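Long-range contacts in response regulator (Helicobacter pylori, PDB 2PLN), which probably regulates transcription as an orphan response regulator, the chain here being its N-terminal receiver domain rather than the DNA-binding part: residues G37-F43 with V124-E128; E55-D59 with R79-H84; V88-D94 with A109-K115. All coordinates share one frame; numbering follows the deposited sequence.

Contact 1: G37-F43 with V124-E128; sequences GLNVKGF and VARIE
V124 enters the contact with both of its methyl branches, each against a different part of segment 37-43. CG2 lies against the backbone of the opposite helix, 3.7 Å from G37 C, and also meets the L38 side chain, whose CD2 is 4.0 Å away. CG1, anti to the backbone N (chi1 169°), is the branch that faces K41, 3.9 Å from K41 CG. Because G37 has no side chain, the valine can settle directly on the helix backbone. L38 completes this apolar part: its CD2 also approaches I127 CD1 at 3.9 Å, the two side chains crossing at about a right angle. Helices 28-40 and 120-130 are the first and last of the receiver domain and pack together on one side of its parallel sheet, where L38 also touches V21 and L23 of strand 20-24. Helix 28-40 ends in a Schellman motif: F43 N bonds to L38 O and G42 N to N39 O, with G42 at positive phi, and the turn brings F43 back toward the partner helix. E128 crosses the F43 ring at its edge, with E128 CG 3.7 Å from F43 CE2. Its carboxylate crosses the aliphatic part of K41 nearly at right angles, with E128 OE1 3.3 Å from K41 CD. K41 NZ stays 4.6 Å from E128 OE1, too far for a salt bridge, though the opposite charges probably attract.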
ATOM      1  N   GLY A  37      11.970  14.559  -4.979  1.00 16.89           N
ATOM      2  CA  GLY A  37      12.063  13.103  -5.146  1.00 15.77           C
ATOM      3  C   GLY A  37      11.192  12.620  -6.283  1.00 15.42           C
ATOM      4  O   GLY A  37      11.593  11.772  -7.100  1.00 15.46           O
ATOM      5  N   LEU A  38       9.982  13.162  -6.363  1.00 15.59           N
ATOM      6  CA  LEU A  38       9.081  12.749  -7.444  1.00 14.90           C
ATOM      7  C   LEU A  38       9.609  13.200  -8.790  1.00 14.84           C
ATOM      8  O   LEU A  38       9.503  12.473  -9.774  1.00 14.28           O
ATOM      9  CB  LEU A  38       7.669  13.285  -7.217  1.00 14.22           C
ATOM     10  CG  LEU A  38       6.951  12.671  -6.023  1.00 13.48           C
ATOM     11  CD1 LEU A  38       5.751  13.592  -5.689  1.00 13.27           C
ATOM     12  CD2 LEU A  38       6.578  11.202  -6.316  1.00 14.90           C
ATOM     13  N   ASN A  39      10.143  14.421  -8.836  1.00 15.62           N
ATOM     14  CA  ASN A  39      10.755  14.930 -10.067  1.00 16.25           C
ATOM     15  C   ASN A  39      11.819  13.981 -10.599  1.00 16.70           C
ATOM     16  O   ASN A  39      11.963  13.840 -11.801  1.00 16.33           O
ATOM     17  CB  ASN A  39      11.410  16.294  -9.837  1.00 16.12           C
ATOM     18  CG  ASN A  39      10.422  17.399  -9.714  1.00 15.33           C
ATOM     19  OD1 ASN A  39       9.210  17.250 -10.016  1.00 17.60           O
ATOM     20  ND2 ASN A  39      10.913  18.537  -9.265  1.00 13.35           N
ATOM     21  N   VAL A  40      12.573  13.348  -9.699  1.00 17.92           N
ATOM     22  CA  VAL A  40      13.595  12.366 -10.112  1.00 19.56           C
ATOM     23  C   VAL A  40      13.061  11.307 -11.073  1.00 20.58           C
ATOM     24  O   VAL A  40      13.753  10.923 -12.009  1.00 20.98           O
ATOM     25  CB  VAL A  40      14.259  11.698  -8.886  1.00 20.07           C
ATOM     26  CG1 VAL A  40      15.123  10.508  -9.291  1.00 21.38           C
ATOM     27  CG2 VAL A  40      15.069  12.708  -8.146  1.00 19.39           C
ATOM     28  N   LYS A  41      11.830  10.855 -10.847  1.00 21.40           N
ATOM     29  CA  LYS A  41      11.186   9.817 -11.664  1.00 21.89           C
ATOM     30  C   LYS A  41      10.321  10.348 -12.796  1.00 21.70           C
ATOM     31  O   LYS A  41       9.576   9.594 -13.428  1.00 22.52           O
ATOM     32  CB  LYS A  41      10.348   8.901 -10.770  1.00 22.33           C
ATOM     33  CG  LYS A  41      11.208   8.026  -9.879  1.00 24.77           C
ATOM     34  CD  LYS A  41      12.130   7.065 -10.659  1.00 26.00           C
ATOM     35  CE  LYS A  41      13.152   6.479  -9.694  1.00 31.12           C
ATOM     36  NZ  LYS A  41      13.954   5.320 -10.186  1.00 31.46           N
ATOM     37  N   GLY A  42      10.406  11.641 -13.061  1.00 20.52           N
ATOM     38  CA  GLY A  42       9.662  12.220 -14.177  1.00 19.81           C
ATOM     39  C   GLY A  42       8.264  12.714 -13.842  1.00 18.96           C
ATOM     40  O   GLY A  42       7.524  13.122 -14.746  1.00 18.78           O
ATOM     41  N   PHE A  43       7.908  12.701 -12.552  1.00 17.81           N
ATOM     42  CA  PHE A  43       6.592  13.209 -12.110  1.00 17.49           C
ATOM     43  C   PHE A  43       6.559  14.714 -11.880  1.00 17.29           C
ATOM     44  O   PHE A  43       7.525  15.291 -11.375  1.00 16.80           O
ATOM     45  CB  PHE A  43       6.161  12.547 -10.797  1.00 18.08           C
ATOM     46  CG  PHE A  43       5.911  11.083 -10.902  1.00 19.33           C
ATOM     47  CD1 PHE A  43       4.683  10.598 -11.377  1.00 20.51           C
ATOM     48  CD2 PHE A  43       6.863  10.183 -10.495  1.00 21.14           C
ATOM     49  CE1 PHE A  43       4.444   9.224 -11.454  1.00 19.49           C
ATOM     50  CE2 PHE A  43       6.631   8.791 -10.579  1.00 23.27           C
ATOM     51  CZ  PHE A  43       5.419   8.318 -11.059  1.00 19.92           C
ATOM     52  N   VAL A 124       8.720   7.506  -2.735  1.00 12.78           N
ATOM     53  CA  VAL A 124       8.585   7.636  -4.184  1.00 12.88           C
ATOM     54  C   VAL A 124       8.331   6.305  -4.896  1.00 13.03           C
ATOM     55  O   VAL A 124       7.497   6.227  -5.817  1.00 13.82           O
ATOM     56  CB  VAL A 124       9.786   8.428  -4.789  1.00 13.47           C
ATOM     57  CG1 VAL A 124       9.795   8.344  -6.294  1.00 13.26           C
ATOM     58  CG2 VAL A 124       9.762   9.899  -4.262  1.00 12.14           C
ATOM     59  N   ALA A 125       9.049   5.263  -4.486  1.00 13.00           N
ATOM     60  CA  ALA A 125       8.841   3.929  -5.023  1.00 13.16           C
ATOM     61  C   ALA A 125       7.384   3.452  -4.771  1.00 12.18           C
ATOM     62  O   ALA A 125       6.755   2.825  -5.631  1.00 12.50           O
ATOM     63  CB  ALA A 125       9.845   2.956  -4.398  1.00 12.91           C
ATOM     64  N   ARG A 126       6.862   3.756  -3.592  1.00 11.89           N
ATOM     65  CA  ARG A 126       5.472   3.387  -3.243  1.00 11.90           C
ATOM     66  C   ARG A 126       4.491   4.159  -4.145  1.00 12.87           C
ATOM     67  O   ARG A 126       3.550   3.581  -4.659  1.00 12.71           O
ATOM     68  CB  ARG A 126       5.187   3.721  -1.781  1.00 11.78           C
ATOM     69  CG  ARG A 126       3.716   3.476  -1.279  1.00 11.10           C
ATOM     70  CD  ARG A 126       3.570   3.676   0.214  1.00 11.16           C
ATOM     71  NE  ARG A 126       4.418   2.729   0.942  1.00 10.74           N
ATOM     72  CZ  ARG A 126       4.033   1.504   1.331  1.00 11.67           C
ATOM     73  NH1 ARG A 126       2.774   1.104   1.114  1.00  9.89           N
ATOM     74  NH2 ARG A 126       4.914   0.683   1.945  1.00 11.00           N
ATOM     75  N   ILE A 127       4.720   5.468  -4.298  1.00 13.47           N
ATOM     76  CA  ILE A 127       3.855   6.299  -5.155  1.00 14.65           C
ATOM     77  C   ILE A 127       3.896   5.790  -6.579  1.00 15.37           C
ATOM     78  O   ILE A 127       2.848   5.642  -7.208  1.00 15.65           O
ATOM     79  CB  ILE A 127       4.244   7.786  -5.055  1.00 14.54           C
ATOM     80  CG1 ILE A 127       3.940   8.278  -3.646  1.00 13.93           C
ATOM     81  CG2 ILE A 127       3.480   8.641  -6.088  1.00 15.37           C
ATOM     82  CD1 ILE A 127       4.498   9.677  -3.331  1.00 14.88           C
ATOM     83  N   GLU A 128       5.104   5.500  -7.067  1.00 16.40           N
ATOM     84  CA  GLU A 128       5.274   4.854  -8.366  1.00 17.55           C
ATOM     85  C   GLU A 128       4.416   3.608  -8.525  1.00 17.32           C
ATOM     86  O   GLU A 128       3.721   3.457  -9.531  1.00 17.99           O
ATOM     87  CB  GLU A 128       6.718   4.420  -8.559  1.00 19.09           C
ATOM     88  CG  GLU A 128       7.577   5.426  -9.244  1.00 23.60           C
ATOM     89  CD  GLU A 128       8.916   4.811  -9.585  1.00 27.18           C
ATOM     90  OE1 GLU A 128       9.419   5.130 -10.646  1.00 34.28           O
ATOM     91  OE2 GLU A 128       9.434   3.973  -8.810  1.00 32.47           O
TER

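Contact 2: E55-D59 with R79-H84; sequences EYLMD and RIKEKH
E55 reaches across to R79 as an extended arm. From CB the chain leaves with CG anti to the backbone N, which carries CG past I80, 4.1 Å from its CD1. Beyond CG the chain stays stretched, and the carboxylate arrives at the guanidinium edge of R79. There the arginine grips it side-on, R79 NE donating to E55 OE2 at 2.8 Å. The N-H...O angle of this bond is 160°. A second bond, from R79 NH2 to E55 OE1, measures 2.9 Å. The two planes are 31° apart, and both nitrogens meet their oxygens from above the carboxylate plane, so this two-bond salt bridge is not coplanar. Helices 51-60 and 73-83 pack side by side on one face of the central sheet, the one opposite helices 28-40 and 120-130, as in CheY-like receivers. Their short segments lie 10° from parallel, with axes 11.7 Å apart. Between them, M58, a selenomethionine, turns its chain at chi3 and sets CE 3.7 Å from I80 CD1; M58 also touches L22 of strand 20-24. Nearer the C-terminal ends, D59 forms a second salt bridge, its OD2 3.1 Å from K83 NZ, with a weak bond from the same nitrogen to OD1. H84 presents its ring edge to D59, with H84 CE1 3.0 Å from D59 OD1, while K83 CG lies above one face of the ring, displaced toward its rim.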
ATOM      1  N   GLU A  55      -8.335  20.529  -2.457  1.00 13.98           N
ATOM      2  CA  GLU A  55      -9.585  20.038  -2.983  1.00 14.00           C
ATOM      3  C   GLU A  55     -10.034  20.842  -4.210  1.00 14.49           C
ATOM      4  O   GLU A  55     -10.478  20.271  -5.202  1.00 15.02           O
ATOM      5  CB  GLU A  55     -10.647  20.090  -1.911  1.00 14.94           C
ATOM      6  CG  GLU A  55     -11.803  19.186  -2.212  1.00 15.62           C
ATOM      7  CD  GLU A  55     -12.846  19.170  -1.116  1.00 17.97           C
ATOM      8  OE1 GLU A  55     -12.601  19.654   0.018  1.00 19.21           O
ATOM      9  OE2 GLU A  55     -13.926  18.664  -1.415  1.00 19.35           O
ATOM     10  N   TYR A  56      -9.895  22.158  -4.116  1.00 14.73           N
ATOM     11  CA  TYR A  56     -10.185  23.061  -5.223  1.00 15.21           C
ATOM     12  C   TYR A  56      -9.276  22.803  -6.416  1.00 15.17           C
ATOM     13  O   TYR A  56      -9.759  22.695  -7.533  1.00 15.75           O
ATOM     14  CB  TYR A  56     -10.091  24.524  -4.776  1.00 15.09           C
ATOM     15  CG  TYR A  56     -10.126  25.486  -5.957  1.00 14.79           C
ATOM     16  CD1 TYR A  56     -11.332  25.889  -6.549  1.00 14.87           C
ATOM     17  CD2 TYR A  56      -8.944  25.967  -6.502  1.00 15.63           C
ATOM     18  CE1 TYR A  56     -11.340  26.763  -7.644  1.00 14.34           C
ATOM     19  CE2 TYR A  56      -8.950  26.824  -7.588  1.00 16.19           C
ATOM     20  CZ  TYR A  56     -10.138  27.229  -8.143  1.00 15.98           C
ATOM     21  OH  TYR A  56     -10.081  28.080  -9.238  1.00 15.85           O
ATOM     22  N   LEU A  57      -7.973  22.714  -6.181  1.00 14.86           N
ATOM     23  CA  LEU A  57      -7.025  22.389  -7.277  1.00 15.44           C
ATOM     24  C   LEU A  57      -7.442  21.165  -8.092  1.00 15.70           C
ATOM     25  O   LEU A  57      -7.303  21.159  -9.312  1.00 15.76           O
ATOM     26  CB  LEU A  57      -5.631  22.190  -6.728  1.00 15.44           C
ATOM     27  CG  LEU A  57      -4.940  23.483  -6.254  1.00 15.30           C
ATOM     28  CD1 LEU A  57      -3.543  23.159  -5.667  1.00 16.99           C
ATOM     29  CD2 LEU A  57      -4.808  24.496  -7.412  1.00 16.34           C
HETATM   30  N   MSE A  58      -7.929  20.128  -7.412  1.00 16.15           N
HETATM   31  CA  MSE A  58      -8.379  18.911  -8.095  1.00 19.12           C
HETATM   32  C   MSE A  58      -9.516  19.138  -9.089  1.00 16.94           C
HETATM   33  O   MSE A  58      -9.686  18.372 -10.027  1.00 16.55           O
HETATM   34  CB  MSE A  58      -8.685  17.805  -7.081  1.00 18.81           C
HETATM   35  CG  MSE A  58      -7.405  17.223  -6.552  1.00 22.73           C
HETATM   36 SE   MSE A  58      -7.738  15.890  -5.256  1.00 32.36          SE
HETATM   37  CE  MSE A  58      -7.823  16.992  -3.812  1.00 33.01           C
ATOM     38  N   ASP A  59     -10.266  20.220  -8.890  1.00 15.84           N
ATOM     39  CA  ASP A  59     -11.365  20.558  -9.769  1.00 16.91           C
ATOM     40  C   ASP A  59     -10.906  21.318 -10.987  1.00 16.80           C
ATOM     41  O   ASP A  59     -11.589  21.341 -11.976  1.00 18.22           O
ATOM     42  CB  ASP A  59     -12.405  21.381  -9.012  1.00 17.42           C
ATOM     43  CG  ASP A  59     -13.287  20.516  -8.136  1.00 19.68           C
ATOM     44  OD1 ASP A  59     -13.387  19.292  -8.382  1.00 22.64           O
ATOM     45  OD2 ASP A  59     -13.903  20.975  -7.171  1.00 22.84           O
ATOM     46  N   ARG A  79     -14.962  12.374  -0.153  1.00 18.31           N
ATOM     47  CA  ARG A  79     -15.420  13.380  -1.144  1.00 18.55           C
ATOM     48  C   ARG A  79     -14.735  13.213  -2.491  1.00 18.56           C
ATOM     49  O   ARG A  79     -15.390  13.267  -3.554  1.00 18.75           O
ATOM     50  CB  ARG A  79     -15.198  14.808  -0.664  1.00 18.17           C
ATOM     51  CG  ARG A  79     -16.126  15.273   0.407  1.00 17.23           C
ATOM     52  CD  ARG A  79     -16.118  16.773   0.570  1.00 18.49           C
ATOM     53  NE  ARG A  79     -14.800  17.333   0.885  1.00 16.63           N
ATOM     54  CZ  ARG A  79     -14.243  17.302   2.098  1.00 17.94           C
ATOM     55  NH1 ARG A  79     -14.869  16.723   3.131  1.00 18.91           N
ATOM     56  NH2 ARG A  79     -13.054  17.833   2.284  1.00 15.80           N
ATOM     57  N   ILE A  80     -13.426  12.952  -2.457  1.00 18.70           N
ATOM     58  CA  ILE A  80     -12.613  12.817  -3.683  1.00 19.00           C
ATOM     59  C   ILE A  80     -12.897  11.510  -4.397  1.00 19.06           C
ATOM     60  O   ILE A  80     -12.955  11.458  -5.646  1.00 19.19           O
ATOM     61  CB  ILE A  80     -11.076  12.930  -3.335  1.00 19.33           C
ATOM     62  CG1 ILE A  80     -10.744  14.330  -2.840  1.00 20.01           C
ATOM     63  CG2 ILE A  80     -10.201  12.519  -4.555  1.00 20.02           C
ATOM     64  CD1 ILE A  80     -11.136  15.431  -3.777  1.00 22.39           C
ATOM     65  N   LYS A  81     -13.051  10.448  -3.622  1.00 19.53           N
ATOM     66  CA  LYS A  81     -13.395   9.126  -4.172  1.00 20.43           C
ATOM     67  C   LYS A  81     -14.751   9.157  -4.877  1.00 21.80           C
ATOM     68  O   LYS A  81     -14.989   8.384  -5.822  1.00 21.82           O
ATOM     69  CB  LYS A  81     -13.411   8.048  -3.080  1.00 21.58           C
ATOM     70  CG  LYS A  81     -12.025   7.591  -2.549  1.00 20.78           C
ATOM     71  CD  LYS A  81     -10.960   7.501  -3.628  1.00 25.16           C
ATOM     72  CE  LYS A  81     -10.929   6.207  -4.434  1.00 26.43           C
ATOM     73  NZ  LYS A  81      -9.479   5.870  -4.829  1.00 28.61           N
ATOM     74  N   GLU A  82     -15.639  10.026  -4.407  1.00 22.40           N
ATOM     75  CA  GLU A  82     -16.935  10.143  -5.056  1.00 25.44           C
ATOM     76  C   GLU A  82     -16.869  11.043  -6.287  1.00 23.91           C
ATOM     77  O   GLU A  82     -17.390  10.687  -7.352  1.00 24.17           O
ATOM     78  CB  GLU A  82     -18.084  10.494  -4.082  1.00 24.74           C
ATOM     79  CG  GLU A  82     -18.063  11.851  -3.396  1.00 28.35           C
ATOM     80  CD  GLU A  82     -19.445  12.342  -2.904  1.00 27.18           C
ATOM     81  OE1 GLU A  82     -20.492  11.840  -3.409  1.00 33.55           O
ATOM     82  OE2 GLU A  82     -19.486  13.258  -2.018  1.00 31.30           O
ATOM     83  N   LYS A  83     -16.176  12.167  -6.165  1.00 23.54           N
ATOM     84  CA  LYS A  83     -16.096  13.135  -7.262  1.00 23.28           C
ATOM     85  C   LYS A  83     -15.075  12.812  -8.362  1.00 23.14           C
ATOM     86  O   LYS A  83     -15.332  13.067  -9.559  1.00 23.60           O
ATOM     87  CB  LYS A  83     -15.825  14.532  -6.711  1.00 22.95           C
ATOM     88  CG  LYS A  83     -16.072  15.641  -7.732  1.00 22.88           C
ATOM     89  CD  LYS A  83     -15.994  17.008  -7.097  1.00 22.13           C
ATOM     90  CE  LYS A  83     -16.538  18.058  -8.089  1.00 19.59           C
ATOM     91  NZ  LYS A  83     -16.528  19.364  -7.434  1.00 19.80           N
ATOM     92  N   HIS A  84     -13.931  12.271  -7.954  1.00 22.20           N
ATOM     93  CA  HIS A  84     -12.764  12.053  -8.800  1.00 22.43           C
ATOM     94  C   HIS A  84     -12.321  10.590  -8.656  1.00 22.76           C
ATOM     95  O   HIS A  84     -11.230  10.300  -8.160  1.00 21.76           O
ATOM     96  CB  HIS A  84     -11.623  12.978  -8.346  1.00 22.59           C
ATOM     97  CG  HIS A  84     -11.894  14.434  -8.545  1.00 23.47           C
ATOM     98  ND1 HIS A  84     -11.984  15.324  -7.495  1.00 26.01           N
ATOM     99  CD2 HIS A  84     -12.055  15.163  -9.672  1.00 22.60           C
ATOM    100  CE1 HIS A  84     -12.214  16.535  -7.970  1.00 25.20           C
ATOM    101  NE2 HIS A  84     -12.263  16.463  -9.289  1.00 25.60           N
TER

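Contact 3: V88-D94 with A109-K115; sequences VVLVSSD and ADDYIAK
V91 and Y112 face one another obliquely across two parallel strands, V91 CG1 lying 3.7 Å from Y112 CD2. The tyrosine leaves its backbone with CG anti to N (chi1 -177°), and its ring slants along the neighbouring strand until Y112 OH is 3.6 Å from S93 CB. That hydroxyl and S93 OG are both hydrogen-bonded to E100 of the intervening helix. On the same face, V91's other branch, CG2, rests on A109 CB. The opposite face carries L90, S92, D111 and I113: L90 lies aslant D111, its CD2 3.7 Å from D111 CB, while L90 CD1 makes a looser approach to I113 CD1. D111 turns its carboxylate to R130 of its own chain, and its OD1 also pairs with R126 of the second subunit, tying this strand to the dimer interface.

Backbone bonds fix the parallel register. V91 N meets D111 O almost straight (175° at the hydrogen), and I113 N, S93 N and K115 N continue the alternation. At the start of the pairing D110 takes over with its side chain: V89 N donates to D110 OD2 at 2.9 Å, through the oxygen's anti lone pair, while D110 N returns a 2.7 Å bond to V89 O. At the far end K115 bends at chi3, laying CG and CD against S92 OG, which is hydrogen-bonded to Y117 OH; NZ goes on to a salt bridge with E25. Strands 88-93 and 111-114, joined through helix 98-106, form the last beta-alpha-beta crossover of the CheY-like receiver fold, with 111-114 outermost on its side of this chain's five-stranded parallel sheet.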
ATOM      1  N   VAL A  88      -5.882   8.296  -7.514  1.00 13.53           N
ATOM      2  CA  VAL A  88      -5.346   7.477  -6.440  1.00 12.06           C
ATOM      3  C   VAL A  88      -5.221   8.398  -5.229  1.00 11.96           C
ATOM      4  O   VAL A  88      -4.722   9.528  -5.348  1.00 11.64           O
ATOM      5  CB  VAL A  88      -3.971   6.901  -6.839  1.00 12.17           C
ATOM      6  CG1 VAL A  88      -3.359   6.105  -5.714  1.00 12.31           C
ATOM      7  CG2 VAL A  88      -4.099   6.021  -8.107  1.00 10.56           C
ATOM      8  N   VAL A  89      -5.651   7.906  -4.068  1.00 12.02           N
ATOM      9  CA  VAL A  89      -5.608   8.677  -2.846  1.00 11.93           C
ATOM     10  C   VAL A  89      -4.774   7.961  -1.778  1.00 12.18           C
ATOM     11  O   VAL A  89      -5.062   6.806  -1.409  1.00 12.50           O
ATOM     12  CB  VAL A  89      -7.038   8.926  -2.308  1.00 13.33           C
ATOM     13  CG1 VAL A  89      -6.976   9.645  -0.983  1.00 13.90           C
ATOM     14  CG2 VAL A  89      -7.905   9.675  -3.364  1.00 12.84           C
ATOM     15  N   LEU A  90      -3.751   8.650  -1.289  1.00 11.29           N
ATOM     16  CA  LEU A  90      -2.857   8.121  -0.227  1.00 11.00           C
ATOM     17  C   LEU A  90      -3.020   9.007   0.980  1.00 11.27           C
ATOM     18  O   LEU A  90      -2.962  10.239   0.869  1.00 11.06           O
ATOM     19  CB  LEU A  90      -1.380   8.132  -0.656  1.00 10.65           C
ATOM     20  CG  LEU A  90      -1.013   7.642  -2.072  1.00 12.41           C
ATOM     21  CD1 LEU A  90       0.510   7.535  -2.241  1.00 11.62           C
ATOM     22  CD2 LEU A  90      -1.699   6.263  -2.397  1.00 14.11           C
ATOM     23  N   VAL A  91      -3.267   8.389   2.124  1.00 11.85           N
ATOM     24  CA  VAL A  91      -3.419   9.127   3.383  1.00 12.72           C
ATOM     25  C   VAL A  91      -2.127   8.889   4.128  1.00 13.74           C
ATOM     26  O   VAL A  91      -1.691   7.754   4.279  1.00 13.17           O
ATOM     27  CB  VAL A  91      -4.610   8.562   4.221  1.00 12.52           C
ATOM     28  CG1 VAL A  91      -4.615   9.129   5.626  1.00 12.98           C
ATOM     29  CG2 VAL A  91      -5.944   8.867   3.527  1.00 14.10           C
ATOM     30  N   SER A  92      -1.517   9.968   4.601  1.00 15.52           N
ATOM     31  CA  SER A  92      -0.308   9.882   5.395  1.00 18.90           C
ATOM     32  C   SER A  92      -0.576  10.566   6.760  1.00 19.96           C
ATOM     33  O   SER A  92      -1.241  11.615   6.820  1.00 20.62           O
ATOM     34  CB  SER A  92       0.818  10.511   4.557  1.00 19.99           C
ATOM     35  OG  SER A  92       1.899  10.932   5.339  1.00 26.38           O
ATOM     36  N   SER A  93      -0.101   9.964   7.849  1.00 21.09           N
ATOM     37  CA  SER A  93      -0.460  10.429   9.218  1.00 22.67           C
ATOM     38  C   SER A  93       0.741  10.456  10.188  1.00 24.21           C
ATOM     39  O   SER A  93       1.488   9.501  10.265  1.00 24.18           O
ATOM     40  CB  SER A  93      -1.586   9.545   9.782  1.00 21.75           C
ATOM     41  OG  SER A  93      -2.017   9.978  11.067  1.00 22.23           O
ATOM     42  N   ASP A  94       0.914  11.562  10.911  1.00 26.90           N
ATOM     43  CA  ASP A  94       1.937  11.665  11.973  1.00 30.14           C
ATOM     44  C   ASP A  94       1.423  11.089  13.306  1.00 30.50           C
ATOM     45  O   ASP A  94       2.179  10.969  14.297  1.00 31.33           O
ATOM     46  CB  ASP A  94       2.303  13.135  12.188  1.00 31.59           C
ATOM     47  CG  ASP A  94       1.096  13.961  12.539  1.00 34.94           C
ATOM     48  OD1 ASP A  94       0.435  13.632  13.554  1.00 39.27           O
ATOM     49  OD2 ASP A  94       0.693  14.922  11.843  1.00 39.00           O
ATOM     50  N   ALA A 109      -9.412   4.830   0.596  1.00 14.76           N
ATOM     51  CA  ALA A 109      -7.993   5.215   0.375  1.00 13.77           C
ATOM     52  C   ALA A 109      -7.213   4.054  -0.238  1.00 13.61           C
ATOM     53  O   ALA A 109      -7.467   2.911   0.059  1.00 12.98           O
ATOM     54  CB  ALA A 109      -7.335   5.665   1.689  1.00 14.62           C
ATOM     55  N   ASP A 110      -6.256   4.370  -1.100  1.00 12.41           N
ATOM     56  CA  ASP A 110      -5.439   3.363  -1.744  1.00 13.29           C
ATOM     57  C   ASP A 110      -4.248   2.991  -0.876  1.00 13.06           C
ATOM     58  O   ASP A 110      -3.645   1.922  -1.063  1.00 13.00           O
ATOM     59  CB  ASP A 110      -4.992   3.884  -3.110  1.00 13.70           C
ATOM     60  CG  ASP A 110      -6.150   4.064  -4.043  1.00 16.26           C
ATOM     61  OD1 ASP A 110      -6.706   3.025  -4.463  1.00 19.65           O
ATOM     62  OD2 ASP A 110      -6.597   5.178  -4.365  1.00 14.27           O
ATOM     63  N   ASP A 111      -3.896   3.866   0.070  1.00 11.65           N
ATOM     64  CA  ASP A 111      -2.862   3.509   0.998  1.00 11.34           C
ATOM     65  C   ASP A 111      -2.974   4.352   2.252  1.00 11.59           C
ATOM     66  O   ASP A 111      -3.657   5.396   2.278  1.00 11.67           O
ATOM     67  CB  ASP A 111      -1.487   3.700   0.327  1.00 11.61           C
ATOM     68  CG  ASP A 111      -0.443   2.680   0.795  1.00 12.17           C
ATOM     69  OD1 ASP A 111      -0.548   2.157   1.946  1.00 12.59           O
ATOM     70  OD2 ASP A 111       0.528   2.376   0.069  1.00 11.22           O
ATOM     71  N   TYR A 112      -2.308   3.880   3.295  1.00 11.94           N
ATOM     72  CA  TYR A 112      -2.203   4.577   4.567  1.00 13.41           C
ATOM     73  C   TYR A 112      -0.743   4.473   5.011  1.00 14.00           C
ATOM     74  O   TYR A 112      -0.194   3.363   5.147  1.00 13.99           O
ATOM     75  CB  TYR A 112      -3.142   3.931   5.587  1.00 13.32           C
ATOM     76  CG  TYR A 112      -3.173   4.624   6.935  1.00 15.21           C
ATOM     77  CD1 TYR A 112      -2.456   4.114   8.007  1.00 15.06           C
ATOM     78  CD2 TYR A 112      -3.935   5.796   7.147  1.00 14.83           C
ATOM     79  CE1 TYR A 112      -2.495   4.750   9.281  1.00 16.16           C
ATOM     80  CE2 TYR A 112      -3.974   6.422   8.419  1.00 14.50           C
ATOM     81  CZ  TYR A 112      -3.248   5.899   9.463  1.00 15.97           C
ATOM     82  OH  TYR A 112      -3.268   6.540  10.727  1.00 17.89           O
ATOM     83  N   ILE A 113      -0.103   5.622   5.224  1.00 13.89           N
ATOM     84  CA  ILE A 113       1.347   5.632   5.358  1.00 15.89           C
ATOM     85  C   ILE A 113       1.658   6.385   6.648  1.00 17.10           C
ATOM     86  O   ILE A 113       1.203   7.501   6.833  1.00 17.31           O
ATOM     87  CB  ILE A 113       1.996   6.334   4.128  1.00 16.33           C
ATOM     88  CG1 ILE A 113       1.624   5.610   2.821  1.00 16.74           C
ATOM     89  CG2 ILE A 113       3.544   6.492   4.287  1.00 16.89           C
ATOM     90  CD1 ILE A 113       1.799   6.475   1.618  1.00 18.51           C
ATOM     91  N   ALA A 114       2.390   5.760   7.565  1.00 18.92           N
ATOM     92  CA  ALA A 114       2.790   6.462   8.785  1.00 20.00           C
ATOM     93  C   ALA A 114       3.899   7.458   8.477  1.00 21.36           C
ATOM     94  O   ALA A 114       4.794   7.180   7.671  1.00 21.58           O
ATOM     95  CB  ALA A 114       3.275   5.478   9.840  1.00 20.05           C
ATOM     96  N   LYS A 115       3.800   8.627   9.103  1.00 22.22           N
ATOM     97  CA  LYS A 115       4.892   9.590   9.143  1.00 24.99           C
ATOM     98  C   LYS A 115       5.576   9.458  10.503  1.00 26.30           C
ATOM     99  O   LYS A 115       4.900   9.184  11.511  1.00 26.76           O
ATOM    100  CB  LYS A 115       4.356  11.005   9.004  1.00 24.83           C
ATOM    101  CG  LYS A 115       3.795  11.283   7.634  1.00 25.83           C
ATOM    102  CD  LYS A 115       3.140  12.647   7.594  1.00 26.80           C
ATOM    103  CE  LYS A 115       4.141  13.714   7.288  1.00 27.85           C
ATOM    104  NZ  LYS A 115       3.465  15.042   7.440  1.00 30.94           N
TER

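How the contacts relate
Each contact lies within one layer of the receiver domain, and bonds between contacts join the layers. Contact 3 lies in the sheet, its centre about 16 Å from the centres of both others; contacts 1 and 2 have centres about 22 Å apart, on opposite sides of the chain's centre. R126 NH1 forms a salt bridge with D111 OD2 at 2.8 Å, and I127 packs on L90. K81 NZ reaches D110 OD2 at 3.0 Å, and I80 packs on V89. Contacts 1 and 3 also touch the second subunit. D64, only predicted as the phosphorylated residue and unmodified here, lies at the V88 end of contact 3, away from the S92 and K115 end, where receiver domains usually hold their phosphorylation pocket.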